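Local coordinates for protein ribonucleotide monophosphatase NagD (Escherichia coli, PDB 2C4N) that removes phosphate from ribonucleoside monophosphates and probably from a broad range of other phosphorylated compounds, using magnesium, at residues 9-21 and 51-63. Sequence-based numbering, arbitrary orientation.
Sequences DIDGVLMHDNVAV and DLANRFATAGVDV. With MG (magnesium ion), chain B; PO4 (phosphate ion), chain D.
Arg55 reaches from the helix ending at Thr58 to the loop that binds the magnesium, its CG anti to the backbone N (chi1 172°) and the chain then extended to NE, which carries the guanidinium to Asp11. Arg55 NH2 makes a salt bridge to Asp11 OD1, 2.8 Å long and straight (161°), in the guanidinium plane and almost along the carboxylate C-O bond, with the carboxylate plane turned 23° away. Arg55 NH2 also donates to Asp17 O at 2.7 Å, and NE adds a more bent bond to that oxygen, both from one face of the carbonyl, so Asp17 O, together with Asp11 OD1, helps fix the rotation of the guanidinium. Water 1 joins Arg55 NH1 to Asp11 OD2, the oxygen turned toward the phosphate.

This is the DxDx(T/V) loop of a HAD phosphatase: Asp9 OD2 and Asp11 O bind the magnesium with Asp201, and Arg55 probably orients Asp11 for proton transfer. A leucine in place of Arg55 would probably leave Asp11 OD1 and Asp17 O without these donors and the carboxylate freer to turn.

Beside this polar grip the packing is tight. Met15, bent at chi2 and chi3, sets SD 4.3 Å from the Phe56 ring centroid over one face, a Met-aromatic contact, while Ile10 CG2 and Leu14 CD1 meet the ring's edge. Phe68 also meets this ring, edge-to-face. Met15 CE continues to Ala59 CB at 3.7 Å.

On the side of exposed Asn18 water takes over part of the contact: water 2 bridges Asn18 O to Arg55 O, and water 3 links Ala20 N with Ala59 O. Val61, whose N-H closes the Schellman motif at Gly60 by bonding Phe56 O, still sets CG2 against Ala20 CB (3.7 Å).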
ATOM      1  N   ASP A   9     -17.814  20.644  12.604  1.00 14.76           N
ATOM      2  CA  ASP A   9     -18.097  19.714  11.529  1.00 14.92           C
ATOM      3  C   ASP A   9     -19.611  19.527  11.415  1.00 15.12           C
ATOM      4  O   ASP A   9     -20.339  19.667  12.400  1.00 15.55           O
ATOM      5  CB  ASP A   9     -17.419  18.379  11.807  1.00 16.31           C
ATOM      6  CG  ASP A   9     -17.759  17.350  10.773  1.00 17.80           C
ATOM      7  OD1 ASP A   9     -17.483  17.592   9.578  1.00 18.07           O
ATOM      8  OD2 ASP A   9     -18.312  16.310  11.160  1.00 19.29           O
ATOM      9  N   ILE A  10     -20.084  19.198  10.221  1.00 14.48           N
ATOM     10  CA  ILE A  10     -21.518  19.038  10.000  1.00 16.12           C
ATOM     11  C   ILE A  10     -22.091  17.642  10.209  1.00 14.92           C
ATOM     12  O   ILE A  10     -22.834  17.405  11.161  1.00 15.75           O
ATOM     13  CB  ILE A  10     -21.897  19.538   8.577  1.00 18.31           C
ATOM     14  CG1 ILE A  10     -21.702  21.056   8.514  1.00 17.51           C
ATOM     15  CG2 ILE A  10     -23.342  19.156   8.234  1.00 15.45           C
ATOM     16  CD1 ILE A  10     -21.864  21.656   7.127  1.00 17.75           C
ATOM     17  N   ASP A  11     -21.745  16.713   9.327  1.00 17.35           N
ATOM     18  CA  ASP A  11     -22.281  15.359   9.414  1.00 18.86           C
ATOM     19  C   ASP A  11     -21.842  14.557  10.633  1.00 18.11           C
ATOM     20  O   ASP A  11     -20.657  14.437  10.917  1.00 16.03           O
ATOM     21  CB  ASP A  11     -21.958  14.612   8.120  1.00 19.27           C
ATOM     22  CG  ASP A  11     -22.630  15.250   6.916  1.00 22.71           C
ATOM     23  OD1 ASP A  11     -23.877  15.296   6.899  1.00 21.35           O
ATOM     24  OD2 ASP A  11     -21.921  15.716   6.000  1.00 26.59           O
ATOM     25  N   GLY A  12     -22.817  14.013  11.357  1.00 16.73           N
ATOM     26  CA  GLY A  12     -22.513  13.235  12.545  1.00 16.93           C
ATOM     27  C   GLY A  12     -22.328  14.108  13.772  1.00 16.75           C
ATOM     28  O   GLY A  12     -22.070  13.609  14.866  1.00 17.36           O
ATOM     29  N   VAL A  13     -22.464  15.419  13.584  1.00 15.67           N
ATOM     30  CA  VAL A  13     -22.304  16.388  14.663  1.00 15.68           C
ATOM     31  C   VAL A  13     -23.538  17.289  14.773  1.00 15.78           C
ATOM     32  O   VAL A  13     -24.155  17.390  15.833  1.00 15.46           O
ATOM     33  CB  VAL A  13     -21.065  17.285  14.417  1.00 15.84           C
ATOM     34  CG1 VAL A  13     -20.941  18.321  15.529  1.00 16.17           C
ATOM     35  CG2 VAL A  13     -19.800  16.422  14.336  1.00 16.56           C
ATOM     36  N   LEU A  14     -23.894  17.933  13.667  1.00 15.45           N
ATOM     37  CA  LEU A  14     -25.039  18.837  13.640  1.00 16.76           C
ATOM     38  C   LEU A  14     -26.201  18.204  12.893  1.00 17.40           C
ATOM     39  O   LEU A  14     -27.371  18.459  13.201  1.00 16.89           O
ATOM     40  CB  LEU A  14     -24.645  20.155  12.956  1.00 14.47           C
ATOM     41  CG  LEU A  14     -23.548  20.966  13.661  1.00 15.87           C
ATOM     42  CD1 LEU A  14     -23.184  22.198  12.840  1.00 14.26           C
ATOM     43  CD2 LEU A  14     -24.038  21.377  15.037  1.00 16.12           C
ATOM     44  N   MET A  15     -25.868  17.398  11.908  1.00 17.08           N
ATOM     45  CA  MET A  15     -26.852  16.694  11.098  1.00 18.90           C
ATOM     46  C   MET A  15     -26.627  15.186  10.997  1.00 21.11           C
ATOM     47  O   MET A  15     -25.545  14.737  10.850  1.00 19.69           O
ATOM     48  CB  MET A  15     -26.909  17.268   9.697  1.00 19.72           C
ATOM     49  CG  MET A  15     -27.186  18.707   9.646  1.00 23.70           C
ATOM     50  SD  MET A  15     -28.820  19.206  10.073  1.00 24.67           S
ATOM     51  CE  MET A  15     -29.489  18.758   8.699  1.00 24.78           C
ATOM     52  N   HIS A  16     -27.715  14.438  11.029  1.00 19.87           N
ATOM     53  CA  HIS A  16     -27.753  13.125  10.479  1.00 24.06           C
ATOM     54  C   HIS A  16     -28.567  13.085   9.232  1.00 27.48           C
ATOM     55  O   HIS A  16     -29.746  13.101   9.242  1.00 24.36           O
ATOM     56  CB  HIS A  16     -28.238  12.080  11.450  1.00 28.62           C
ATOM     57  CG  HIS A  16     -27.339  11.864  12.613  1.00 30.52           C
ATOM     58  ND1 HIS A  16     -27.760  12.010  13.902  1.00 32.55           N
ATOM     59  CD2 HIS A  16     -26.053  11.495  12.681  1.00 31.60           C
ATOM     60  CE1 HIS A  16     -26.770  11.747  14.717  1.00 30.75           C
ATOM     61  NE2 HIS A  16     -25.720  11.440  13.999  1.00 31.36           N
ATOM     62  N   ASP A  17     -27.822  13.083   8.162  1.00 28.63           N
ATOM     63  CA  ASP A  17     -28.357  13.307   6.901  1.00 31.39           C
ATOM     64  C   ASP A  17     -29.164  14.577   6.849  1.00 30.63           C
ATOM     65  O   ASP A  17     -28.676  15.636   6.984  1.00 30.43           O
ATOM     66  CB  ASP A  17     -29.269  12.152   6.574  1.00 69.54           C
ATOM     67  CG  ASP A  17     -28.972  11.567   5.313  1.00 75.14           C
ATOM     68  OD1 ASP A  17     -29.560  11.996   4.295  1.00 76.60           O
ATOM     69  OD2 ASP A  17     -28.129  10.650   5.331  1.00 77.42           O
ATOM     70  N   ASN A  18     -30.438  14.411   6.679  1.00 30.53           N
ATOM     71  CA  ASN A  18     -31.307  15.540   6.618  1.00 30.06           C
ATOM     72  C   ASN A  18     -32.075  15.894   7.884  1.00 28.73           C
ATOM     73  O   ASN A  18     -32.890  16.770   7.892  1.00 28.28           O
ATOM     74  CB  ASN A  18     -32.111  15.538   5.338  1.00 38.71           C
ATOM     75  CG  ASN A  18     -31.234  15.624   4.077  1.00 41.11           C
ATOM     76  OD1 ASN A  18     -30.175  16.218   4.066  1.00 42.81           O
ATOM     77  ND2 ASN A  18     -31.706  15.038   3.025  1.00 37.52           N
ATOM     78  N   VAL A  19     -31.672  15.242   8.956  1.00 25.41           N
ATOM     79  CA  VAL A  19     -32.276  15.414  10.273  1.00 23.39           C
ATOM     80  C   VAL A  19     -31.252  16.016  11.230  1.00 21.28           C
ATOM     81  O   VAL A  19     -30.124  15.536  11.330  1.00 21.37           O
ATOM     82  CB  VAL A  19     -32.764  14.067  10.848  1.00 34.52           C
ATOM     83  CG1 VAL A  19     -33.299  14.265  12.255  1.00 36.09           C
ATOM     84  CG2 VAL A  19     -33.846  13.483   9.960  1.00 32.57           C
ATOM     85  N   ALA A  20     -31.650  17.067  11.937  1.00 22.43           N
ATOM     86  CA  ALA A  20     -30.746  17.722  12.868  1.00 22.68           C
ATOM     87  C   ALA A  20     -30.517  16.898  14.120  1.00 21.96           C
ATOM     88  O   ALA A  20     -31.402  16.164  14.574  1.00 22.38           O
ATOM     89  CB  ALA A  20     -31.290  19.094  13.257  1.00 22.03           C
ATOM     90  N   VAL A  21     -29.318  17.013  14.675  1.00 21.55           N
ATOM     91  CA  VAL A  21     -28.988  16.314  15.908  1.00 19.76           C
ATOM     92  C   VAL A  21     -29.625  17.141  17.022  1.00 19.61           C
ATOM     93  O   VAL A  21     -29.493  18.363  17.044  1.00 19.27           O
ATOM     94  CB  VAL A  21     -27.462  16.262  16.130  1.00 21.11           C
ATOM     95  CG1 VAL A  21     -27.154  15.708  17.519  1.00 19.90           C
ATOM     96  CG2 VAL A  21     -26.812  15.396  15.054  1.00 21.11           C
ATOM     97  N   ASP A  51     -27.420  25.880  -0.464  1.00 17.21           N
ATOM     98  CA  ASP A  51     -27.994  24.535  -0.399  1.00 17.42           C
ATOM     99  C   ASP A  51     -27.930  24.049   1.041  1.00 16.32           C
ATOM    100  O   ASP A  51     -28.885  23.482   1.567  1.00 15.83           O
ATOM    101  CB  ASP A  51     -27.211  23.533  -1.260  1.00 23.67           C
ATOM    102  CG  ASP A  51     -27.375  23.761  -2.748  1.00 28.91           C
ATOM    103  OD1 ASP A  51     -28.441  24.255  -3.175  1.00 29.72           O
ATOM    104  OD2 ASP A  51     -26.433  23.417  -3.498  1.00 28.56           O
ATOM    105  N   LEU A  52     -26.777  24.259   1.670  1.00 17.22           N
ATOM    106  CA  LEU A  52     -26.575  23.831   3.046  1.00 17.74           C
ATOM    107  C   LEU A  52     -27.482  24.582   4.004  1.00 17.02           C
ATOM    108  O   LEU A  52     -28.035  23.987   4.924  1.00 17.02           O
ATOM    109  CB  LEU A  52     -25.109  24.014   3.440  1.00 18.53           C
ATOM    110  CG  LEU A  52     -24.186  22.959   2.814  1.00 18.84           C
ATOM    111  CD1 LEU A  52     -22.735  23.388   2.947  1.00 19.52           C
ATOM    112  CD2 LEU A  52     -24.427  21.617   3.493  1.00 19.36           C
ATOM    113  N   ALA A  53     -27.643  25.884   3.788  1.00 18.71           N
ATOM    114  CA  ALA A  53     -28.513  26.677   4.651  1.00 19.48           C
ATOM    115  C   ALA A  53     -29.957  26.185   4.510  1.00 18.17           C
ATOM    116  O   ALA A  53     -30.691  26.109   5.495  1.00 17.94           O
ATOM    117  CB  ALA A  53     -28.417  28.160   4.285  1.00 17.06           C
ATOM    118  N   ASN A  54     -30.357  25.886   3.301  1.00 16.93           N
ATOM    119  CA  ASN A  54     -31.666  25.347   3.086  1.00 17.95           C
ATOM    120  C   ASN A  54     -31.889  23.977   3.734  1.00 19.40           C
ATOM    121  O   ASN A  54     -32.898  23.719   4.303  1.00 16.89           O
ATOM    122  CB  ASN A  54     -32.014  25.306   1.625  1.00 19.09           C
ATOM    123  CG  ASN A  54     -32.150  26.668   1.028  1.00 21.54           C
ATOM    124  OD1 ASN A  54     -32.200  27.619   1.737  1.00 22.52           O
ATOM    125  ND2 ASN A  54     -32.213  26.737  -0.269  1.00 19.26           N
ATOM    126  N   ARG A  55     -30.879  23.132   3.618  1.00 19.98           N
ATOM    127  CA  ARG A  55     -30.919  21.806   4.232  1.00 20.32           C
ATOM    128  C   ARG A  55     -31.073  21.947   5.746  1.00 18.83           C
ATOM    129  O   ARG A  55     -31.869  21.243   6.369  1.00 19.09           O
ATOM    130  CB  ARG A  55     -29.631  21.047   3.899  1.00 22.78           C
ATOM    131  CG  ARG A  55     -29.454  19.726   4.631  1.00 24.75           C
ATOM    132  CD  ARG A  55     -28.082  19.141   4.323  1.00 25.37           C
ATOM    133  NE  ARG A  55     -27.728  18.023   5.197  1.00 24.62           N
ATOM    134  CZ  ARG A  55     -26.491  17.559   5.334  1.00 24.97           C
ATOM    135  NH1 ARG A  55     -25.499  18.117   4.652  1.00 24.73           N
ATOM    136  NH2 ARG A  55     -26.239  16.551   6.157  1.00 22.84           N
ATOM    137  N   PHE A  56     -30.309  22.864   6.336  1.00 18.44           N
ATOM    138  CA  PHE A  56     -30.366  23.108   7.776  1.00 18.30           C
ATOM    139  C   PHE A  56     -31.723  23.680   8.185  1.00 20.73           C
ATOM    140  O   PHE A  56     -32.315  23.257   9.179  1.00 20.17           O
ATOM    141  CB  PHE A  56     -29.264  24.084   8.198  1.00 15.62           C
ATOM    142  CG  PHE A  56     -27.976  23.415   8.619  1.00 17.47           C
ATOM    143  CD1 PHE A  56     -27.311  22.542   7.764  1.00 17.18           C
ATOM    144  CD2 PHE A  56     -27.432  23.666   9.874  1.00 17.09           C
ATOM    145  CE1 PHE A  56     -26.112  21.924   8.155  1.00 19.52           C
ATOM    146  CE2 PHE A  56     -26.240  23.057  10.276  1.00 19.83           C
ATOM    147  CZ  PHE A  56     -25.579  22.182   9.410  1.00 18.40           C
ATOM    148  N   ALA A  57     -32.206  24.646   7.413  1.00 19.83           N
ATOM    149  CA  ALA A  57     -33.490  25.280   7.698  1.00 21.39           C
ATOM    150  C   ALA A  57     -34.629  24.267   7.588  1.00 21.12           C
ATOM    151  O   ALA A  57     -35.568  24.290   8.382  1.00 21.68           O
ATOM    152  CB  ALA A  57     -33.718  26.446   6.745  1.00 21.42           C
ATOM    153  N   THR A  58     -34.547  23.383   6.603  1.00 21.75           N
ATOM    154  CA  THR A  58     -35.569  22.358   6.416  1.00 22.28           C
ATOM    155  C   THR A  58     -35.599  21.467   7.657  1.00 23.66           C
ATOM    156  O   THR A  58     -36.651  20.955   8.050  1.00 22.94           O
ATOM    157  CB  THR A  58     -35.264  21.485   5.177  1.00 24.11           C
ATOM    158  OG1 THR A  58     -35.286  22.298   3.997  1.00 21.91           O
ATOM    159  CG2 THR A  58     -36.288  20.366   5.041  1.00 23.20           C
ATOM    160  N   ALA A  59     -34.434  21.298   8.276  1.00 25.31           N
ATOM    161  CA  ALA A  59     -34.300  20.467   9.470  1.00 26.07           C
ATOM    162  C   ALA A  59     -34.598  21.246  10.745  1.00 26.72           C
ATOM    163  O   ALA A  59     -34.504  20.707  11.846  1.00 26.80           O
ATOM    164  CB  ALA A  59     -32.895  19.875   9.538  1.00 24.63           C
ATOM    165  N   GLY A  60     -34.940  22.520  10.597  1.00 28.64           N
ATOM    166  CA  GLY A  60     -35.259  23.329  11.761  1.00 28.30           C
ATOM    167  C   GLY A  60     -34.118  24.120  12.374  1.00 29.05           C
ATOM    168  O   GLY A  60     -34.280  24.679  13.454  1.00 30.10           O
ATOM    169  N   VAL A  61     -32.970  24.173  11.700  1.00 24.51           N
ATOM    170  CA  VAL A  61     -31.819  24.921  12.205  1.00 24.94           C
ATOM    171  C   VAL A  61     -31.545  26.109  11.285  1.00 24.92           C
ATOM    172  O   VAL A  61     -31.252  25.935  10.102  1.00 23.10           O
ATOM    173  CB  VAL A  61     -30.547  24.043  12.263  1.00 24.76           C
ATOM    174  CG1 VAL A  61     -29.409  24.833  12.891  1.00 23.71           C
ATOM    175  CG2 VAL A  61     -30.821  22.767  13.053  1.00 24.26           C
ATOM    176  N   ASP A  62     -31.633  27.316  11.833  1.00 23.39           N
ATOM    177  CA  ASP A  62     -31.416  28.517  11.035  1.00 24.77           C
ATOM    178  C   ASP A  62     -30.054  29.181  11.208  1.00 23.41           C
ATOM    179  O   ASP A  62     -29.710  29.641  12.294  1.00 23.28           O
ATOM    180  CB  ASP A  62     -32.504  29.552  11.328  1.00 41.33           C
ATOM    181  CG  ASP A  62     -33.895  29.039  11.026  1.00 45.70           C
ATOM    182  OD1 ASP A  62     -34.051  28.265  10.060  1.00 46.59           O
ATOM    183  OD2 ASP A  62     -34.840  29.424  11.748  1.00 49.54           O
ATOM    184  N   VAL A  63     -29.286  29.226  10.122  1.00 23.57           N
ATOM    185  CA  VAL A  63     -27.967  29.851  10.117  1.00 23.35           C
ATOM    186  C   VAL A  63     -27.749  30.525   8.765  1.00 23.25           C
ATOM    187  O   VAL A  63     -28.406  30.189   7.784  1.00 22.98           O
ATOM    188  CB  VAL A  63     -26.833  28.816  10.348  1.00 23.41           C
ATOM    189  CG1 VAL A  63     -26.929  28.237  11.749  1.00 23.77           C
ATOM    190  CG2 VAL A  63     -26.919  27.707   9.313  1.00 22.39           C
TER
HETATM  191 MG    MG B1251     -18.519  14.234  10.367  1.00 22.83          MG
HETATM  192  P   PO4 D1253     -18.541  15.820   7.045  1.00 30.33           P
HETATM  193  O1  PO4 D1253     -19.340  17.050   7.270  1.00 31.58           O
HETATM  194  O2  PO4 D1253     -17.128  16.183   6.786  1.00 24.92           O
HETATM  195  O3  PO4 D1253     -18.617  14.957   8.235  1.00 26.21           O
HETATM  196  O4  PO4 D1253     -19.091  15.086   5.876  1.00 32.83           O
HETATM  197  O   HOH W   1     -22.658  18.048   4.725  1.00 29.82           O
HETATM  198  O   HOH W   2     -32.831  18.807   5.763  1.00 22.44           O
HETATM  199  O   HOH W   3     -34.455  18.060  12.132  1.00 21.65           O
HETATM  200  O   HOH W   4     -16.214  14.007  10.340  1.00 20.05           O
HETATM  201  O   HOH W   5     -18.914  11.986   9.868  1.00 21.42           O